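Local coordinates for ABC transporter substrate-binding protein-branched chain amino acid transport (Streptococcus pneumoniae, PDB 4GNR) that binds isoleucine and probably delivers branched-chain amino acids to an ABC transporter for uptake into the cell, at residues K9-E15 with A78-T84; A83-A89 with A107-L112; G99-S104 with D117-I121; A284-D288 with F316-G321. All coordinates share one frame. Residues are numbered along the deposited sequence.

Contact 1 (K9-E15 with A78-T84); sequences KIGFNFE and AVVGPAT. With ILE (isoleucine), chain B.
Segments 9-15 and 78-84 run parallel, strand axes 4.6 Å apart and inclined by 32°, with Gly11 beside Val79 (CA-CA 4.6 Å) and Phe12 beside Val80 (4.9 Å). Along 78-84, Ala78 comes first: its O accepts Gly11 N at 2.9 Å and its CB meets Ile10 CD1 at 3.8 Å. Val79 sits on the opposite face of the sheet, its CG1 4.0 Å from Asn13 CB; the Asn13 amide group bonds to Asn56 and Ala63. Val80 N donates to Gly11 O (2.9 Å). Asn13 N donates to Val80 O (2.9 Å), and the t rotamer of Val80 brings CG1 to 3.8 Å from Phe14 CZ. These are neighbouring strands of the five-stranded parallel sheet of one lobe of a periplasmic-binding-protein fold, strand 7-14 lying between 48-55 and 78-80. Gly81, at phi 93°, has CA 3.5 Å from Phe14 CE1; a CB would strike Asn13 O and Phe14 CD1. A cis peptide leads into Pro82, whose CA approaches Asn13 O at 3.0 Å. Beyond the sheet, Glu15 (chi1 m, chi2 p) reaches across: OE1 accepts Ala83 N at 2.9 Å, and OE2 takes Thr84 N at 2.9 Å and Thr84 OG1 at 2.6 Å, beside the bound isoleucine.

Contact 2 (A83-A89 with A107-L112); sequences ATSGATA and ATQDGL. With ILE (isoleucine), chain B.
The carboxylate site of the isoleucine pocket forms where the start of helix 85-97 meets segment 107-112, in the loop between strands 102-104 and 119-121. Thr84 is the N-cap; from Ser85 the backbone is helical, Thr88 N bonding to Thr84 O at 3.0 Å. Ser85 lies beside Ala107 (CA-CA 4.6 Å). Ser85 N donates to ligand O at 3.0 Å and Ser85 OG, on an m rotamer, to ligand OXT at 2.6 Å; the same OG accepts Gln109 N at 3.0 Å. Thr108 N gives OXT a further bond at 2.9 Å, and the ligand N donates to Thr108 OG1 at 2.8 Å, a hydroxyl also bonded to Asp126. Recognition of an amino acid's carboxylate by backbone NH groups and a serine hydroxyl, at the start of a helix, fits an amino-acid-binding protein. A type II turn follows from Gln109 to Leu112, with Gly111 at phi 70°. Leu112 (t, p) then returns to the helix, CD1 4.0 Å from Ala89 CB and CD2 3.8 Å from Thr88 CG2.

Contact 3 (G99-S104 with D117-I121); sequences GVPLIS and DYLFI
Strands 102-104 and 119-121 are parallel neighbours at one edge of the five-stranded sheet, axes 4.7 Å apart at 22°. Leu102 pairs with Leu119, Ile103 with Phe120 (CA-CA 4.5 Å) and Ser104 with Ile121. Leu102 N donates to Tyr118 O at 2.8 Å and Leu102 O accepts Phe120 N at 2.9 Å. Phe120 O then takes Ser104 N at 3.0 Å. Ile103, between Leu102 and Ser104, bonds on its other side to Val79 and Gly81. Ser104 OG is hydrogen-bonded to Pro82 O and the N atoms of Ser106 and Ala107. Leu119 O is hydrogen-bonded to His329 ND1, the Ile121 backbone to that of His329. On one face Leu102 CD2 packs 3.6 Å from Leu119 CD1; on the other Ile103 CG1 lies 4.0 Å from Phe120 CB. Gly99, at positive phi, closes helix 85-97 in a Schellman motif; its CA makes a CH-pi contact 3.9 Å from the Tyr118 ring centroid. One water lies 2.7 Å from Gly99 O, which also bonds Ser303 OG, and 2.9 Å from Tyr118 OH.

Contact 4 (A284-D288 with F316-G321); sequences ALAYD and FEGVTG
A type I beta turn, Gly318 to Gly321, joins strands 316-318 and 321-323 into a small antiparallel hairpin that packs against the helical segment 284-288. Asp288 dominates the contact. With chi1 at -81° and chi2 near -5°, its carboxylate points into the turn: OD1 accepts Val319 N at 2.8 Å, and OD2 accepts both Thr320 N at 2.9 Å and Thr320 OG1 at 2.7 Å. The p rotamer of Thr320 allows backbone and hydroxyl to meet the same oxygen; the hydroxyl also has Lys333 as a partner. Gly318 CA lies 3.4 Å from Asp288 OD1, and a CB there would clash with it. One helical turn earlier, Ala284 CB touches both Val319 CG1 (3.8 Å) and Thr320 CG2 (3.6 Å). Val319, chi1 t, also brings CG2 to 3.4 Å from Tyr287 CD1; Tyr287, likewise t, sends its hydroxyl to Glu37 of helix 21-40. Leu285 starts away from the hairpin, yet its m,t conformation returns CD2 to 3.8 Å from Thr320 OG1. Phe316, chi1 t, turns its ring edge to the carboxylate, CE2 standing 3.9 Å from Asp288 CG. A water donates to Asp288 OD2 at 2.9 Å and to Gly321 O at 2.8 Å.

How the contacts relate
Contacts 1 and 3 belong to the same parallel sheet, their centres about 10 Å apart, because strands 78-80 and 102-104 are neighbours in it; Val79 O lies 2.9 Å from Ile103 N. Contact 2 shares Ala83 and Thr84 with contact 1 and carries the chain from strand 78-80 into helix 85-97, which then leads to strand 102-104. Its segments alternate along the chain with those of contact 3. Contacts 1 and 2 thus bring the end of the sheet to the isoleucine. Contact 4, formed much later in the chain, stands apart, its centre about 16 to 19 Å from the others, and touches none of them. Its helix, 281-297, nevertheless packs on Ile103 of contact 3, joining late chain to the same lobe.

Contact 1 (K9-E15 with A78-T84)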
loop_
_atom_site.group_PDB
_atom_site.type_symbol
_atom_site.label_atom_id
_atom_site.label_comp_id
_atom_site.label_asym_id
_atom_site.label_seq_id
_atom_site.Cartn_x
_atom_site.Cartn_y
_atom_site.Cartn_z
ATOM N N LYS A 9 -19.023 7.206 -14.829
ATOM C CA LYS A 9 -19.017 5.994 -13.980
ATOM C C LYS A 9 -17.591 5.550 -13.676
ATOM O O LYS A 9 -16.770 5.378 -14.573
ATOM C CB LYS A 9 -19.834 4.804 -14.565
ATOM C CG LYS A 9 -21.310 5.110 -14.786
ATOM C CD LYS A 9 -22.194 3.949 -15.280
ATOM C CE LYS A 9 -22.477 2.857 -14.272
ATOM N NZ LYS A 9 -23.396 1.844 -14.887
ATOM N N ILE A 10 -17.310 5.382 -12.379
ATOM C CA ILE A 10 -15.993 4.945 -11.891
ATOM C C ILE A 10 -16.160 3.728 -10.978
ATOM O O ILE A 10 -16.943 3.782 -10.007
ATOM C CB ILE A 10 -15.264 6.069 -11.098
ATOM C CG1 ILE A 10 -15.068 7.298 -11.994
ATOM C CG2 ILE A 10 -13.913 5.543 -10.540
ATOM C CD1 ILE A 10 -14.291 7.011 -13.245
ATOM N N GLY A 11 -15.444 2.631 -11.275
ATOM C CA GLY A 11 -15.541 1.469 -10.413
ATOM C C GLY A 11 -14.460 1.473 -9.343
ATOM O O GLY A 11 -13.358 1.971 -9.580
ATOM N N PHE A 12 -14.815 0.945 -8.180
ATOM C CA PHE A 12 -13.851 0.627 -7.141
ATOM C C PHE A 12 -13.781 -0.920 -7.088
ATOM O O PHE A 12 -14.833 -1.593 -7.095
ATOM C CB PHE A 12 -14.198 1.106 -5.736
ATOM C CG PHE A 12 -14.335 2.599 -5.525
ATOM C CD1 PHE A 12 -13.892 3.538 -6.434
ATOM C CD2 PHE A 12 -14.845 3.043 -4.308
ATOM C CE1 PHE A 12 -14.011 4.894 -6.159
ATOM C CE2 PHE A 12 -14.941 4.383 -4.013
ATOM C CZ PHE A 12 -14.537 5.319 -4.948
ATOM N N ASN A 13 -12.569 -1.452 -6.984
ATOM C CA ASN A 13 -12.343 -2.910 -6.854
ATOM C C ASN A 13 -11.393 -3.055 -5.658
ATOM O O ASN A 13 -10.178 -3.002 -5.835
ATOM C CB ASN A 13 -11.733 -3.455 -8.130
ATOM C CG ASN A 13 -11.507 -4.950 -8.098
ATOM O OD1 ASN A 13 -11.636 -5.588 -7.053
ATOM N ND2 ASN A 13 -11.158 -5.525 -9.253
ATOM N N PHE A 14 -11.963 -3.159 -4.457
ATOM C CA PHE A 14 -11.160 -3.125 -3.248
ATOM C C PHE A 14 -11.362 -4.336 -2.356
ATOM O O PHE A 14 -12.445 -4.927 -2.285
ATOM C CB PHE A 14 -11.439 -1.850 -2.407
ATOM C CG PHE A 14 -10.974 -0.554 -3.031
ATOM C CD1 PHE A 14 -9.652 -0.379 -3.453
ATOM C CD2 PHE A 14 -11.825 0.559 -3.054
ATOM C CE1 PHE A 14 -9.224 0.864 -3.950
ATOM C CE2 PHE A 14 -11.392 1.774 -3.534
ATOM C CZ PHE A 14 -10.093 1.933 -3.986
ATOM N N GLU A 15 -10.310 -4.622 -1.594
ATOM C CA GLU A 15 -10.259 -5.691 -0.582
ATOM C C GLU A 15 -10.997 -5.146 0.667
ATOM O O GLU A 15 -10.380 -4.663 1.618
ATOM C CB GLU A 15 -8.821 -6.011 -0.239
ATOM C CG GLU A 15 -7.917 -6.562 -1.388
ATOM C CD GLU A 15 -7.269 -5.558 -2.343
ATOM O OE1 GLU A 15 -7.823 -4.468 -2.584
ATOM O OE2 GLU A 15 -6.207 -5.918 -2.895
ATOM N N ALA A 78 -13.307 3.829 -15.761
ATOM C CA ALA A 78 -12.011 3.666 -15.098
ATOM C C ALA A 78 -12.247 2.843 -13.839
ATOM O O ALA A 78 -13.366 2.864 -13.312
ATOM C CB ALA A 78 -11.420 5.021 -14.728
ATOM N N VAL A 79 -11.206 2.169 -13.363
ATOM C CA VAL A 79 -11.288 1.372 -12.138
ATOM C C VAL A 79 -10.159 1.822 -11.194
ATOM O O VAL A 79 -9.026 2.001 -11.627
ATOM C CB VAL A 79 -11.130 -0.129 -12.426
ATOM C CG1 VAL A 79 -11.118 -0.955 -11.131
ATOM C CG2 VAL A 79 -12.246 -0.631 -13.357
ATOM N N VAL A 80 -10.528 2.009 -9.922
ATOM C CA VAL A 80 -9.576 2.309 -8.839
ATOM C C VAL A 80 -9.526 1.061 -7.949
ATOM O O VAL A 80 -10.571 0.574 -7.503
ATOM C CB VAL A 80 -9.952 3.553 -8.051
ATOM C CG1 VAL A 80 -8.868 3.881 -7.028
ATOM C CG2 VAL A 80 -10.184 4.737 -8.970
ATOM N N GLY A 81 -8.311 0.594 -7.655
ATOM C CA GLY A 81 -8.102 -0.655 -6.949
ATOM C C GLY A 81 -7.917 -1.786 -7.964
ATOM O O GLY A 81 -8.296 -1.639 -9.125
ATOM N N PRO A 82 -7.428 -2.956 -7.518
ATOM C CA PRO A 82 -7.168 -3.329 -6.131
ATOM C C PRO A 82 -6.013 -2.650 -5.411
ATOM O O PRO A 82 -5.189 -1.954 -6.009
ATOM C CB PRO A 82 -6.877 -4.848 -6.222
ATOM C CG PRO A 82 -7.584 -5.283 -7.488
ATOM C CD PRO A 82 -7.372 -4.127 -8.411
ATOM N N ALA A 83 -5.981 -2.875 -4.111
ATOM C CA ALA A 83 -4.922 -2.349 -3.255
ATOM C C ALA A 83 -3.627 -3.176 -3.298
ATOM O O ALA A 83 -2.529 -2.630 -3.155
ATOM C CB ALA A 83 -5.404 -2.301 -1.795
ATOM N N THR A 84 -3.773 -4.490 -3.428
ATOM C CA THR A 84 -2.645 -5.401 -3.274
ATOM C C THR A 84 -2.180 -5.971 -4.612
ATOM O O THR A 84 -2.912 -5.970 -5.614
ATOM C CB THR A 84 -2.959 -6.504 -2.238
ATOM O OG1 THR A 84 -3.992 -7.359 -2.738
ATOM C CG2 THR A 84 -3.324 -5.910 -0.877
HETATM N N ILE B . 2.164 -2.915 -1.308
HETATM C CA ILE B . 1.379 -4.114 -0.904
HETATM C C ILE B . 1.039 -4.930 -2.147
HETATM O O ILE B . 0.403 -5.994 -2.001
HETATM C CB ILE B . 0.208 -3.787 0.072
HETATM C CG1 ILE B . -0.600 -2.607 -0.418
HETATM C CG2 ILE B . 0.652 -3.477 1.608
HETATM C CD1 ILE B . -1.797 -2.324 0.463
HETATM O OXT ILE B . 1.452 -4.510 -3.248
#

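Contact 2 (A83-A89 with A107-L112)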
loop_
_atom_site.group_PDB
_atom_site.type_symbol
_atom_site.label_atom_id
_atom_site.label_comp_id
_atom_site.label_asym_id
_atom_site.label_seq_id
_atom_site.Cartn_x
_atom_site.Cartn_y
_atom_site.Cartn_z
ATOM N N ALA A 83 -5.981 -2.875 -4.111
ATOM C CA ALA A 83 -4.922 -2.349 -3.255
ATOM C C ALA A 83 -3.627 -3.176 -3.298
ATOM O O ALA A 83 -2.529 -2.630 -3.155
ATOM C CB ALA A 83 -5.404 -2.301 -1.795
ATOM N N THR A 84 -3.773 -4.490 -3.428
ATOM C CA THR A 84 -2.645 -5.401 -3.274
ATOM C C THR A 84 -2.180 -5.971 -4.612
ATOM O O THR A 84 -2.912 -5.970 -5.614
ATOM C CB THR A 84 -2.959 -6.504 -2.238
ATOM O OG1 THR A 84 -3.992 -7.359 -2.738
ATOM C CG2 THR A 84 -3.324 -5.910 -0.877
ATOM N N SER A 85 -0.954 -6.483 -4.616
ATOM C CA SER A 85 -0.332 -6.892 -5.866
ATOM C C SER A 85 -0.931 -8.119 -6.523
ATOM O O SER A 85 -1.116 -8.133 -7.730
ATOM C CB SER A 85 1.181 -7.045 -5.681
ATOM O OG SER A 85 1.819 -5.786 -5.530
ATOM N N GLY A 86 -1.195 -9.169 -5.763
ATOM C CA GLY A 86 -1.745 -10.381 -6.370
ATOM C C GLY A 86 -3.075 -10.086 -7.053
ATOM O O GLY A 86 -3.343 -10.482 -8.192
ATOM N N ALA A 87 -3.935 -9.364 -6.341
ATOM C CA ALA A 87 -5.250 -8.992 -6.855
ATOM C C ALA A 87 -5.119 -8.078 -8.085
ATOM O O ALA A 87 -5.856 -8.256 -9.062
ATOM C CB ALA A 87 -6.051 -8.356 -5.775
ATOM N N THR A 88 -4.189 -7.128 -8.043
ATOM C CA THR A 88 -4.001 -6.218 -9.187
ATOM C C THR A 88 -3.543 -6.992 -10.432
ATOM O O THR A 88 -4.044 -6.785 -11.527
ATOM C CB THR A 88 -3.020 -5.088 -8.814
ATOM O OG1 THR A 88 -3.583 -4.285 -7.776
ATOM C CG2 THR A 88 -2.764 -4.169 -10.002
ATOM N N ALA A 89 -2.577 -7.893 -10.241
ATOM C CA ALA A 89 -2.069 -8.725 -11.329
ATOM C C ALA A 89 -3.200 -9.566 -11.950
ATOM O O ALA A 89 -3.187 -9.835 -13.148
ATOM C CB ALA A 89 -0.944 -9.637 -10.854
ATOM N N ALA A 107 -0.207 -1.099 -5.180
ATOM C CA ALA A 107 0.424 -2.403 -5.526
ATOM C C ALA A 107 1.900 -2.141 -5.863
ATOM O O ALA A 107 2.204 -1.505 -6.863
ATOM C CB ALA A 107 -0.303 -3.054 -6.674
ATOM N N THR A 108 2.794 -2.689 -5.043
ATOM C CA THR A 108 4.226 -2.422 -5.119
ATOM C C THR A 108 5.049 -3.456 -5.876
ATOM O O THR A 108 6.272 -3.288 -6.017
ATOM C CB THR A 108 4.791 -2.274 -3.680
ATOM O OG1 THR A 108 4.444 -3.449 -2.931
ATOM C CG2 THR A 108 4.238 -1.038 -2.970
ATOM N N GLN A 109 4.444 -4.505 -6.403
ATOM C CA GLN A 109 5.221 -5.545 -7.096
ATOM C C GLN A 109 6.059 -4.985 -8.224
ATOM O O GLN A 109 5.583 -4.243 -9.070
ATOM C CB GLN A 109 4.269 -6.627 -7.632
ATOM C CG GLN A 109 4.896 -7.721 -8.487
ATOM C CD GLN A 109 3.841 -8.737 -8.951
ATOM O OE1 GLN A 109 3.071 -9.243 -8.128
ATOM N NE2 GLN A 109 3.830 -9.062 -10.263
ATOM N N ASP A 110 7.360 -5.274 -8.239
ATOM C CA ASP A 110 8.143 -4.755 -9.345
ATOM C C ASP A 110 7.674 -5.379 -10.634
ATOM O O ASP A 110 7.223 -6.525 -10.691
ATOM C CB ASP A 110 9.649 -4.990 -9.238
ATOM C CG ASP A 110 10.295 -4.197 -8.137
ATOM O OD1 ASP A 110 11.030 -3.244 -8.492
ATOM O OD2 ASP A 110 10.005 -4.433 -6.951
ATOM N N GLY A 111 7.806 -4.560 -11.663
ATOM C CA GLY A 111 7.474 -4.894 -13.045
ATOM C C GLY A 111 6.020 -5.060 -13.380
ATOM O O GLY A 111 5.697 -5.416 -14.518
ATOM N N LEU A 112 5.158 -4.719 -12.457
ATOM C CA LEU A 112 3.764 -4.943 -12.687
ATOM C C LEU A 112 3.184 -4.181 -13.898
ATOM O O LEU A 112 2.283 -4.679 -14.580
ATOM C CB LEU A 112 3.060 -4.690 -11.383
ATOM C CG LEU A 112 1.593 -5.048 -11.432
ATOM C CD1 LEU A 112 1.344 -6.506 -11.850
ATOM C CD2 LEU A 112 0.992 -4.749 -10.066
HETATM N N ILE B . 2.164 -2.915 -1.308
HETATM C CA ILE B . 1.379 -4.114 -0.904
HETATM C C ILE B . 1.039 -4.930 -2.147
HETATM O O ILE B . 0.403 -5.994 -2.001
HETATM C CB ILE B . 0.208 -3.787 0.072
HETATM C CG1 ILE B . -0.600 -2.607 -0.418
HETATM C CG2 ILE B . 0.652 -3.477 1.608
HETATM C CD1 ILE B . -1.797 -2.324 0.463
HETATM O OXT ILE B . 1.452 -4.510 -3.248
#

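Contact 3 (G99-S104 with D117-I121)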
loop_
_atom_site.group_PDB
_atom_site.type_symbol
_atom_site.label_atom_id
_atom_site.label_comp_id
_atom_site.label_asym_id
_atom_site.label_seq_id
_atom_site.Cartn_x
_atom_site.Cartn_y
_atom_site.Cartn_z
ATOM N N GLY A 99 -10.452 -2.084 -22.656
ATOM C CA GLY A 99 -9.831 -0.776 -22.893
ATOM C C GLY A 99 -10.140 0.246 -21.799
ATOM O O GLY A 99 -10.287 1.449 -22.078
ATOM N N VAL A 100 -10.212 -0.229 -20.550
ATOM C CA VAL A 100 -10.506 0.609 -19.393
ATOM C C VAL A 100 -9.255 0.728 -18.513
ATOM O O VAL A 100 -8.716 -0.276 -18.091
ATOM C CB VAL A 100 -11.696 0.011 -18.589
ATOM C CG1 VAL A 100 -11.909 0.804 -17.307
ATOM C CG2 VAL A 100 -12.955 -0.006 -19.437
ATOM N N PRO A 101 -8.815 1.961 -18.204
ATOM C CA PRO A 101 -7.655 2.078 -17.337
ATOM C C PRO A 101 -8.000 1.685 -15.893
ATOM O O PRO A 101 -9.062 2.015 -15.371
ATOM C CB PRO A 101 -7.290 3.572 -17.441
ATOM C CG PRO A 101 -8.607 4.252 -17.736
ATOM C CD PRO A 101 -9.361 3.269 -18.612
ATOM N N LEU A 102 -7.025 1.043 -15.262
ATOM C CA LEU A 102 -7.105 0.609 -13.881
ATOM C C LEU A 102 -5.898 1.190 -13.160
ATOM O O LEU A 102 -4.754 1.034 -13.625
ATOM C CB LEU A 102 -7.148 -0.918 -13.806
ATOM C CG LEU A 102 -7.353 -1.528 -12.402
ATOM C CD1 LEU A 102 -8.125 -2.843 -12.486
ATOM C CD2 LEU A 102 -6.057 -1.696 -11.642
ATOM N N ILE A 103 -6.162 1.879 -12.046
ATOM C CA ILE A 103 -5.092 2.421 -11.232
ATOM C C ILE A 103 -5.123 1.757 -9.866
ATOM O O ILE A 103 -6.143 1.802 -9.153
ATOM C CB ILE A 103 -5.138 3.983 -11.117
ATOM C CG1 ILE A 103 -3.964 4.488 -10.270
ATOM C CG2 ILE A 103 -6.481 4.511 -10.604
ATOM C CD1 ILE A 103 -3.715 5.982 -10.436
ATOM N N SER A 104 -4.024 1.092 -9.512
ATOM C CA SER A 104 -3.851 0.597 -8.149
ATOM C C SER A 104 -3.099 1.669 -7.365
ATOM O O SER A 104 -1.975 2.041 -7.748
ATOM C CB SER A 104 -3.036 -0.681 -8.050
ATOM O OG SER A 104 -2.760 -0.940 -6.680
ATOM N N ASP A 117 -0.577 -1.094 -21.109
ATOM C CA ASP A 117 -1.022 0.225 -21.481
ATOM C C ASP A 117 -2.225 0.712 -20.638
ATOM O O ASP A 117 -2.479 1.913 -20.606
ATOM C CB ASP A 117 -1.317 0.254 -22.966
ATOM C CG ASP A 117 -1.237 1.635 -23.540
ATOM O OD1 ASP A 117 -0.347 2.400 -23.115
ATOM O OD2 ASP A 117 -2.009 1.928 -24.460
ATOM N N TYR A 118 -2.945 -0.204 -19.966
ATOM C CA TYR A 118 -4.101 0.172 -19.159
ATOM C C TYR A 118 -3.892 0.086 -17.658
ATOM O O TYR A 118 -4.865 0.209 -16.921
ATOM C CB TYR A 118 -5.348 -0.612 -19.612
ATOM C CG TYR A 118 -5.808 -0.140 -20.980
ATOM C CD1 TYR A 118 -6.679 0.931 -21.083
ATOM C CD2 TYR A 118 -5.326 -0.694 -22.156
ATOM C CE1 TYR A 118 -7.073 1.435 -22.299
ATOM C CE2 TYR A 118 -5.729 -0.197 -23.412
ATOM C CZ TYR A 118 -6.592 0.873 -23.453
ATOM O OH TYR A 118 -6.996 1.386 -24.669
ATOM N N LEU A 119 -2.669 -0.121 -17.188
ATOM C CA LEU A 119 -2.397 -0.169 -15.756
ATOM C C LEU A 119 -1.550 1.028 -15.328
ATOM O O LEU A 119 -0.571 1.380 -15.993
ATOM C CB LEU A 119 -1.653 -1.439 -15.359
ATOM C CG LEU A 119 -1.425 -1.640 -13.850
ATOM C CD1 LEU A 119 -2.735 -1.769 -13.089
ATOM C CD2 LEU A 119 -0.563 -2.871 -13.616
ATOM N N PHE A 120 -1.931 1.608 -14.191
ATOM C CA PHE A 120 -1.194 2.688 -13.549
ATOM C C PHE A 120 -0.979 2.305 -12.093
ATOM O O PHE A 120 -1.872 1.714 -11.475
ATOM C CB PHE A 120 -1.940 4.024 -13.642
ATOM C CG PHE A 120 -2.108 4.466 -15.063
ATOM C CD1 PHE A 120 -3.124 3.943 -15.858
ATOM C CD2 PHE A 120 -1.202 5.341 -15.648
ATOM C CE1 PHE A 120 -3.236 4.284 -17.198
ATOM C CE2 PHE A 120 -1.313 5.689 -16.982
ATOM C CZ PHE A 120 -2.335 5.169 -17.754
ATOM N N ILE A 121 0.171 2.670 -11.534
ATOM C CA ILE A 121 0.520 2.352 -10.139
ATOM C C ILE A 121 0.862 3.651 -9.423
ATOM O O ILE A 121 1.730 4.397 -9.865
ATOM C CB ILE A 121 1.681 1.349 -10.066
ATOM C CG1 ILE A 121 1.309 0.008 -10.694
ATOM C CG2 ILE A 121 2.154 1.181 -8.638
ATOM C CD1 ILE A 121 0.263 -0.722 -9.983
HETATM O O HOH W 1 -9.741 2.155 -24.673
#

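Contact 4 (A284-D288 with F316-G321)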
loop_
_atom_site.group_PDB
_atom_site.type_symbol
_atom_site.label_atom_id
_atom_site.label_comp_id
_atom_site.label_asym_id
_atom_site.label_seq_id
_atom_site.Cartn_x
_atom_site.Cartn_y
_atom_site.Cartn_z
ATOM N N ALA A 284 -4.678 7.782 1.873
ATOM C CA ALA A 284 -4.077 8.941 1.214
ATOM C C ALA A 284 -3.764 8.634 -0.264
ATOM O O ALA A 284 -4.071 9.427 -1.153
ATOM C CB ALA A 284 -2.816 9.352 1.969
ATOM N N LEU A 285 -3.140 7.482 -0.526
ATOM C CA LEU A 285 -2.831 7.100 -1.907
ATOM C C LEU A 285 -4.102 6.959 -2.740
ATOM O O LEU A 285 -4.127 7.380 -3.894
ATOM C CB LEU A 285 -2.030 5.794 -1.957
ATOM C CG LEU A 285 -0.554 5.914 -1.550
ATOM C CD1 LEU A 285 0.023 4.541 -1.252
ATOM C CD2 LEU A 285 0.283 6.616 -2.628
ATOM N N ALA A 286 -5.158 6.372 -2.168
ATOM C CA ALA A 286 -6.408 6.162 -2.913
ATOM C C ALA A 286 -7.105 7.493 -3.233
ATOM O O ALA A 286 -7.685 7.661 -4.310
ATOM C CB ALA A 286 -7.324 5.238 -2.158
ATOM N N TYR A 287 -7.055 8.427 -2.284
ATOM C CA TYR A 287 -7.606 9.774 -2.480
ATOM C C TYR A 287 -6.908 10.414 -3.695
ATOM O O TYR A 287 -7.556 10.974 -4.595
ATOM C CB TYR A 287 -7.408 10.564 -1.195
ATOM C CG TYR A 287 -7.942 11.969 -1.191
ATOM C CD1 TYR A 287 -7.152 13.027 -1.601
ATOM C CD2 TYR A 287 -9.217 12.254 -0.706
ATOM C CE1 TYR A 287 -7.616 14.341 -1.531
ATOM C CE2 TYR A 287 -9.693 13.563 -0.625
ATOM C CZ TYR A 287 -8.882 14.598 -1.033
ATOM O OH TYR A 287 -9.277 15.906 -0.942
ATOM N N ASP A 288 -5.578 10.344 -3.736
ATOM C CA ASP A 288 -4.832 10.866 -4.879
ATOM C C ASP A 288 -5.188 10.128 -6.176
ATOM O O ASP A 288 -5.292 10.769 -7.225
ATOM C CB ASP A 288 -3.325 10.834 -4.648
ATOM C CG ASP A 288 -2.808 12.002 -3.820
ATOM O OD1 ASP A 288 -3.579 12.923 -3.487
ATOM O OD2 ASP A 288 -1.574 11.998 -3.568
ATOM N N PHE A 316 1.332 16.265 -11.215
ATOM C CA PHE A 316 0.230 16.309 -10.268
ATOM C C PHE A 316 0.763 16.491 -8.861
ATOM O O PHE A 316 1.715 15.826 -8.478
ATOM C CB PHE A 316 -0.526 14.980 -10.350
ATOM C CG PHE A 316 -1.593 14.786 -9.295
ATOM C CD1 PHE A 316 -2.862 15.274 -9.477
ATOM C CD2 PHE A 316 -1.320 14.069 -8.141
ATOM C CE1 PHE A 316 -3.824 15.065 -8.517
ATOM C CE2 PHE A 316 -2.295 13.853 -7.193
ATOM C CZ PHE A 316 -3.532 14.352 -7.371
ATOM N N GLU A 317 0.121 17.353 -8.087
ATOM C CA GLU A 317 0.463 17.548 -6.674
ATOM C C GLU A 317 -0.750 17.122 -5.866
ATOM O O GLU A 317 -1.842 17.661 -6.033
ATOM C CB GLU A 317 0.829 18.980 -6.384
ATOM C CG GLU A 317 2.143 19.379 -7.064
ATOM C CD GLU A 317 3.403 18.685 -6.509
ATOM O OE1 GLU A 317 3.340 18.018 -5.452
ATOM O OE2 GLU A 317 4.490 18.861 -7.109
ATOM N N GLY A 318 -0.547 16.161 -4.977
ATOM C CA GLY A 318 -1.609 15.632 -4.141
ATOM C C GLY A 318 -1.214 15.519 -2.687
ATOM O O GLY A 318 -0.232 16.104 -2.216
ATOM N N VAL A 319 -2.002 14.730 -1.985
ATOM C CA VAL A 319 -1.827 14.472 -0.568
ATOM C C VAL A 319 -0.515 13.770 -0.263
ATOM O O VAL A 319 0.158 14.071 0.738
ATOM C CB VAL A 319 -3.006 13.597 -0.063
ATOM C CG1 VAL A 319 -2.775 13.122 1.362
ATOM C CG2 VAL A 319 -4.319 14.365 -0.196
ATOM N N THR A 320 -0.123 12.889 -1.180
ATOM C CA THR A 320 1.104 12.080 -1.063
ATOM C C THR A 320 2.219 12.675 -1.933
ATOM O O THR A 320 3.063 11.963 -2.488
ATOM C CB THR A 320 0.863 10.591 -1.400
ATOM O OG1 THR A 320 0.506 10.422 -2.769
ATOM C CG2 THR A 320 -0.204 9.987 -0.494
ATOM N N GLY A 321 2.244 13.993 -2.045
ATOM C CA GLY A 321 3.258 14.660 -2.835
ATOM C C GLY A 321 2.962 14.575 -4.310
ATOM O O GLY A 321 1.810 14.492 -4.748
HETATM O O HOH W 2 0.399 12.268 -5.640
#